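Local coordinates for protein ethylbenzene dehydrogenase alpha-subunit (Aromatoleum aromaticum, PDB 2IVF) that binds an iron/sulfur cluster and two pterin guanine dinucleotide ligands, around a molybdenum atom, as a member of the molybdopterin oxidoreductase family, at residues T329-L334 and A812-D817; P380-T385 and T400-L405. All coordinates share one frame; numbering follows the deposited sequence.

Interaction 1. Residues T329-L334 and A812-D817; sequences TDLPLL and AQFYLD
A single beta bridge joins Thr329 to Ala812 just where helix 322-328 ends, and beside it the carboxylate of Asp330 receives backbone N-H groups of the loop 812-817. Asp330 N donates to Ala812 O at 3.1 Å, with a bent N-H...O angle of 140°. Its carboxylate makes two shorter, straighter bonds: Phe814 N reaches Asp330 OD1 at 2.8 Å (162°) from above the carboxylate plane, while Tyr815 N meets the syn lone pair of Asp330 OD2, also at 2.8 Å (157°). The first torsion sets Asp330 CG between its own backbone N and carbonyl carbon; the two bonds, one to each oxygen, then limit rotation of this buried carboxylate, and such a setting would be expected to favour its charged form. Thr329 to Leu331 form an ST turn, Leu331 N donating to Thr329 OG1 at 3.0 Å, which overlaps a type I beta turn from Asp330 to Leu333. Thr329 OG1 also bonds Val325 O in the preceding helix. The Phe814 ring is met at its edge, CE2 lying 3.9 Å from Thr329 CG2, while Leu331 CD2 comes obliquely to within 4.0 Å of Phe814 CD2. In the other loop the extended Gln813 side chain sends NE2 to Tyr815 O at 2.7 Å, with the acceptor in its amide plane, and its OE1 is bonded by Thr809 and Gln951.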
# COMPACT_ATOMS: atom_id res chain seq x y z
N THR A 329 -14.26 34.19 13.44
CA THR A 329 -14.87 33.20 14.32
C THR A 329 -15.92 33.78 15.23
O THR A 329 -16.15 34.98 15.26
CB THR A 329 -13.82 32.52 15.22
OG1 THR A 329 -13.53 33.40 16.30
CG2 THR A 329 -12.55 32.14 14.46
N ASP A 330 -16.57 32.87 15.96
CA ASP A 330 -17.59 33.23 16.91
C ASP A 330 -16.99 33.59 18.25
O ASP A 330 -17.73 33.94 19.16
CB ASP A 330 -18.66 32.14 17.04
CG ASP A 330 -18.15 30.85 17.67
OD1 ASP A 330 -16.91 30.61 17.65
OD2 ASP A 330 -19.01 30.08 18.18
N LEU A 331 -15.66 33.55 18.38
CA LEU A 331 -15.04 33.83 19.67
C LEU A 331 -15.44 35.19 20.28
O LEU A 331 -15.58 35.30 21.48
CB LEU A 331 -13.51 33.64 19.65
CG LEU A 331 -12.92 32.26 19.32
CD1 LEU A 331 -11.49 32.20 19.85
CD2 LEU A 331 -13.74 31.12 19.84
N PRO A 332 -15.58 36.25 19.46
CA PRO A 332 -16.10 37.50 20.05
C PRO A 332 -17.63 37.64 20.15
O PRO A 332 -18.09 38.67 20.60
CB PRO A 332 -15.56 38.56 19.09
CG PRO A 332 -15.57 37.89 17.80
CD PRO A 332 -15.15 36.46 18.05
N LEU A 333 -18.41 36.64 19.73
CA LEU A 333 -19.86 36.82 19.78
C LEU A 333 -20.33 36.60 21.20
O LEU A 333 -19.78 35.76 21.92
CB LEU A 333 -20.60 35.88 18.83
CG LEU A 333 -20.36 36.15 17.33
CD1 LEU A 333 -21.10 35.13 16.49
CD2 LEU A 333 -20.80 37.57 16.91
N LEU A 334 -21.35 37.35 21.57
CA LEU A 334 -21.86 37.35 22.93
C LEU A 334 -22.90 36.25 23.17
O LEU A 334 -23.77 35.98 22.33
CB LEU A 334 -22.47 38.68 23.25
CG LEU A 334 -21.53 39.89 23.28
CD1 LEU A 334 -22.42 41.16 23.46
CD2 LEU A 334 -20.52 39.77 24.43
N ALA A 812 -16.71 30.95 11.60
CA ALA A 812 -16.12 29.67 11.95
C ALA A 812 -16.48 29.54 13.43
O ALA A 812 -16.07 30.36 14.23
CB ALA A 812 -14.65 29.67 11.74
N GLN A 813 -17.25 28.52 13.75
CA GLN A 813 -18.07 28.54 14.95
C GLN A 813 -17.66 27.44 15.90
O GLN A 813 -17.87 26.29 15.63
CB GLN A 813 -19.51 28.37 14.57
CG GLN A 813 -20.42 28.52 15.74
CD GLN A 813 -21.87 28.48 15.38
OE1 GLN A 813 -22.24 28.82 14.26
NE2 GLN A 813 -22.70 28.09 16.34
N PHE A 814 -17.03 27.85 17.00
CA PHE A 814 -16.61 26.93 18.05
C PHE A 814 -17.61 26.68 19.14
O PHE A 814 -17.46 25.69 19.84
CB PHE A 814 -15.29 27.38 18.59
CG PHE A 814 -14.26 27.40 17.53
CD1 PHE A 814 -13.65 26.22 17.16
CD2 PHE A 814 -14.01 28.53 16.82
CE1 PHE A 814 -12.76 26.18 16.13
CE2 PHE A 814 -13.11 28.50 15.78
CZ PHE A 814 -12.48 27.32 15.45
N TYR A 815 -18.59 27.56 19.28
CA TYR A 815 -19.67 27.38 20.25
C TYR A 815 -20.96 26.90 19.58
O TYR A 815 -21.57 27.65 18.80
CB TYR A 815 -19.85 28.67 21.04
CG TYR A 815 -20.75 28.56 22.24
CD1 TYR A 815 -20.43 27.73 23.30
CD2 TYR A 815 -21.90 29.30 22.32
CE1 TYR A 815 -21.29 27.62 24.41
CE2 TYR A 815 -22.74 29.20 23.41
CZ TYR A 815 -22.43 28.37 24.46
OH TYR A 815 -23.27 28.30 25.57
N LEU A 816 -21.36 25.66 19.85
CA LEU A 816 -22.62 25.11 19.28
C LEU A 816 -23.66 25.13 20.37
O LEU A 816 -23.63 24.32 21.28
CB LEU A 816 -22.43 23.71 18.71
CG LEU A 816 -21.27 23.63 17.70
CD1 LEU A 816 -20.95 22.17 17.32
CD2 LEU A 816 -21.57 24.43 16.43
N ASP A 817 -24.55 26.11 20.29
CA ASP A 817 -25.48 26.39 21.40
C ASP A 817 -26.84 25.70 21.27
O ASP A 817 -27.80 26.08 21.91
CB ASP A 817 -25.59 27.89 21.65
CG ASP A 817 -26.45 28.62 20.61
OD1 ASP A 817 -26.55 28.16 19.44
OD2 ASP A 817 -27.04 29.65 20.98

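Interaction 2. Residues P380-T385 and T400-L405; sequences PALEGT and TVFEGL
Thr400 and Leu382 are joined by a hydroxyl that works in two directions: Thr400 OG1 donates to Leu382 O and accepts from Glu403 N at 2.9 Å. The bond from Thr400 OG1 to Leu382 O refines to a very short 2.5 Å, a length to be read with caution; the other is the capping bond of an N-cap at the start of helix 401-408. The first torsion of Thr400 sets OG1 between backbone N and carbonyl carbon, where it can serve both partners, while CG2 packs 3.6 Å from Ala381 O. Next, the Phe402 ring receives Leu382 over one face: CD1 stands 4.3 Å from the ring centroid, 9° off the normal, a CH-pi contact, and CB is 3.8 Å from Phe402 CD2. The Glu383 side chain runs beside the same ring, pointing the same way, and its OE2 makes a salt bridge with Arg322. At Glu403 the chain bends at chi2, and OE1 takes Gly384 N at 3.0 Å, a nearly straight bond that meets OE1 from well above the carboxylate plane. The same oxygen is salt-bridged to Arg406 one turn on. Glu403 CG lies 3.4 Å from Gly384 O, a buried oxygen with no partner in the model. At phi 133° and psi 161° a side chain on Gly384 would run into the carbonyl O of Glu383. The loop 380-385 lies against the N-cap and one side of the first turn of helix 401-408, with Leu382 also packed on helix 322-328, Ala381 hydrogen-bonded by backbone to strand 356-360, and Thr385 touching strand 395-400.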
# COMPACT_ATOMS: atom_id res chain seq x y z
N PRO A 380 -13.76 43.96 18.08
CA PRO A 380 -14.68 43.46 19.11
C PRO A 380 -13.95 43.10 20.39
O PRO A 380 -12.79 42.72 20.34
CB PRO A 380 -15.28 42.20 18.47
CG PRO A 380 -14.99 42.31 17.02
CD PRO A 380 -13.77 43.12 16.88
N ALA A 381 -14.65 43.17 21.51
CA ALA A 381 -14.15 42.65 22.79
C ALA A 381 -13.93 41.16 22.67
O ALA A 381 -14.66 40.47 21.94
CB ALA A 381 -15.15 42.93 23.93
N LEU A 382 -12.92 40.66 23.37
CA LEU A 382 -12.75 39.22 23.58
C LEU A 382 -12.89 38.96 25.07
O LEU A 382 -13.84 38.30 25.51
CB LEU A 382 -11.40 38.74 23.07
CG LEU A 382 -11.32 38.52 21.56
CD1 LEU A 382 -9.98 37.95 21.21
CD2 LEU A 382 -12.45 37.60 21.04
N GLU A 383 -11.96 39.50 25.85
CA GLU A 383 -12.00 39.28 27.28
C GLU A 383 -13.11 40.11 27.89
O GLU A 383 -13.36 41.24 27.48
CB GLU A 383 -10.64 39.62 27.92
CG GLU A 383 -9.47 38.68 27.47
CD GLU A 383 -8.79 39.13 26.18
OE1 GLU A 383 -9.33 40.05 25.53
OE2 GLU A 383 -7.71 38.55 25.82
N GLY A 384 -13.80 39.56 28.89
CA GLY A 384 -14.71 40.36 29.69
C GLY A 384 -16.08 39.77 29.93
O GLY A 384 -16.55 38.87 29.23
N THR A 385 -16.72 40.29 30.95
CA THR A 385 -18.12 39.98 31.17
C THR A 385 -18.84 41.31 31.21
O THR A 385 -18.37 42.26 31.82
CB THR A 385 -18.32 39.12 32.43
OG1 THR A 385 -17.51 37.93 32.31
CG2 THR A 385 -19.77 38.70 32.53
N THR A 400 -18.36 36.84 25.87
CA THR A 400 -17.99 36.31 24.59
C THR A 400 -17.76 34.81 24.72
O THR A 400 -17.47 34.31 25.81
CB THR A 400 -16.68 36.96 24.10
OG1 THR A 400 -15.61 36.64 24.99
CG2 THR A 400 -16.83 38.47 23.98
N VAL A 401 -17.89 34.10 23.60
CA VAL A 401 -17.52 32.72 23.56
C VAL A 401 -16.10 32.57 24.09
O VAL A 401 -15.83 31.67 24.88
CB VAL A 401 -17.58 32.15 22.14
CG1 VAL A 401 -16.91 30.76 22.10
CG2 VAL A 401 -19.05 32.12 21.66
N PHE A 402 -15.22 33.46 23.63
CA PHE A 402 -13.82 33.49 24.09
C PHE A 402 -13.67 33.48 25.62
O PHE A 402 -12.80 32.77 26.15
CB PHE A 402 -13.10 34.72 23.52
CG PHE A 402 -11.62 34.72 23.78
CD1 PHE A 402 -10.76 34.08 22.92
CD2 PHE A 402 -11.09 35.37 24.90
CE1 PHE A 402 -9.38 34.09 23.13
CE2 PHE A 402 -9.71 35.37 25.12
CZ PHE A 402 -8.88 34.74 24.23
N GLU A 403 -14.48 34.29 26.29
CA GLU A 403 -14.45 34.38 27.75
C GLU A 403 -14.91 33.06 28.37
O GLU A 403 -14.32 32.60 29.37
CB GLU A 403 -15.29 35.56 28.25
CG GLU A 403 -15.26 35.74 29.77
CD GLU A 403 -13.94 36.28 30.34
OE1 GLU A 403 -13.07 36.79 29.61
OE2 GLU A 403 -13.80 36.19 31.58
N GLY A 404 -15.91 32.41 27.78
CA GLY A 404 -16.29 31.06 28.20
C GLY A 404 -15.15 30.08 27.96
O GLY A 404 -14.82 29.25 28.80
N LEU A 405 -14.55 30.18 26.80
CA LEU A 405 -13.44 29.32 26.49
C LEU A 405 -12.27 29.47 27.46
O LEU A 405 -11.61 28.46 27.77
CB LEU A 405 -12.97 29.59 25.09
CG LEU A 405 -11.92 28.67 24.53
CD1 LEU A 405 -12.39 27.20 24.46
CD2 LEU A 405 -11.56 29.21 23.14

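Along the chain the order is 329-334, 380-385, 400-405 and 812-817, so interaction 2 is nested within the long loop closed by interaction 1. Their centres are about 10 Å apart and directly linked: Leu331 O to Phe402 N (2.9 Å) and Leu333 O to Val401 N (3.0 Å) are probable hydrogen bonds at the start of helix 401-408. Helix 322-328 leads into interaction 1 and packs against Leu382 of interaction 2. The contact centres lie about 26 and 35 Å from the centre of the chain, on the same side of it, interaction 2 being farther out and only partly buried. Interaction 1 joins the end of helix 322-328 to a loop almost 480 residues later, while interaction 2 closes a short excursion onto helix 401-408.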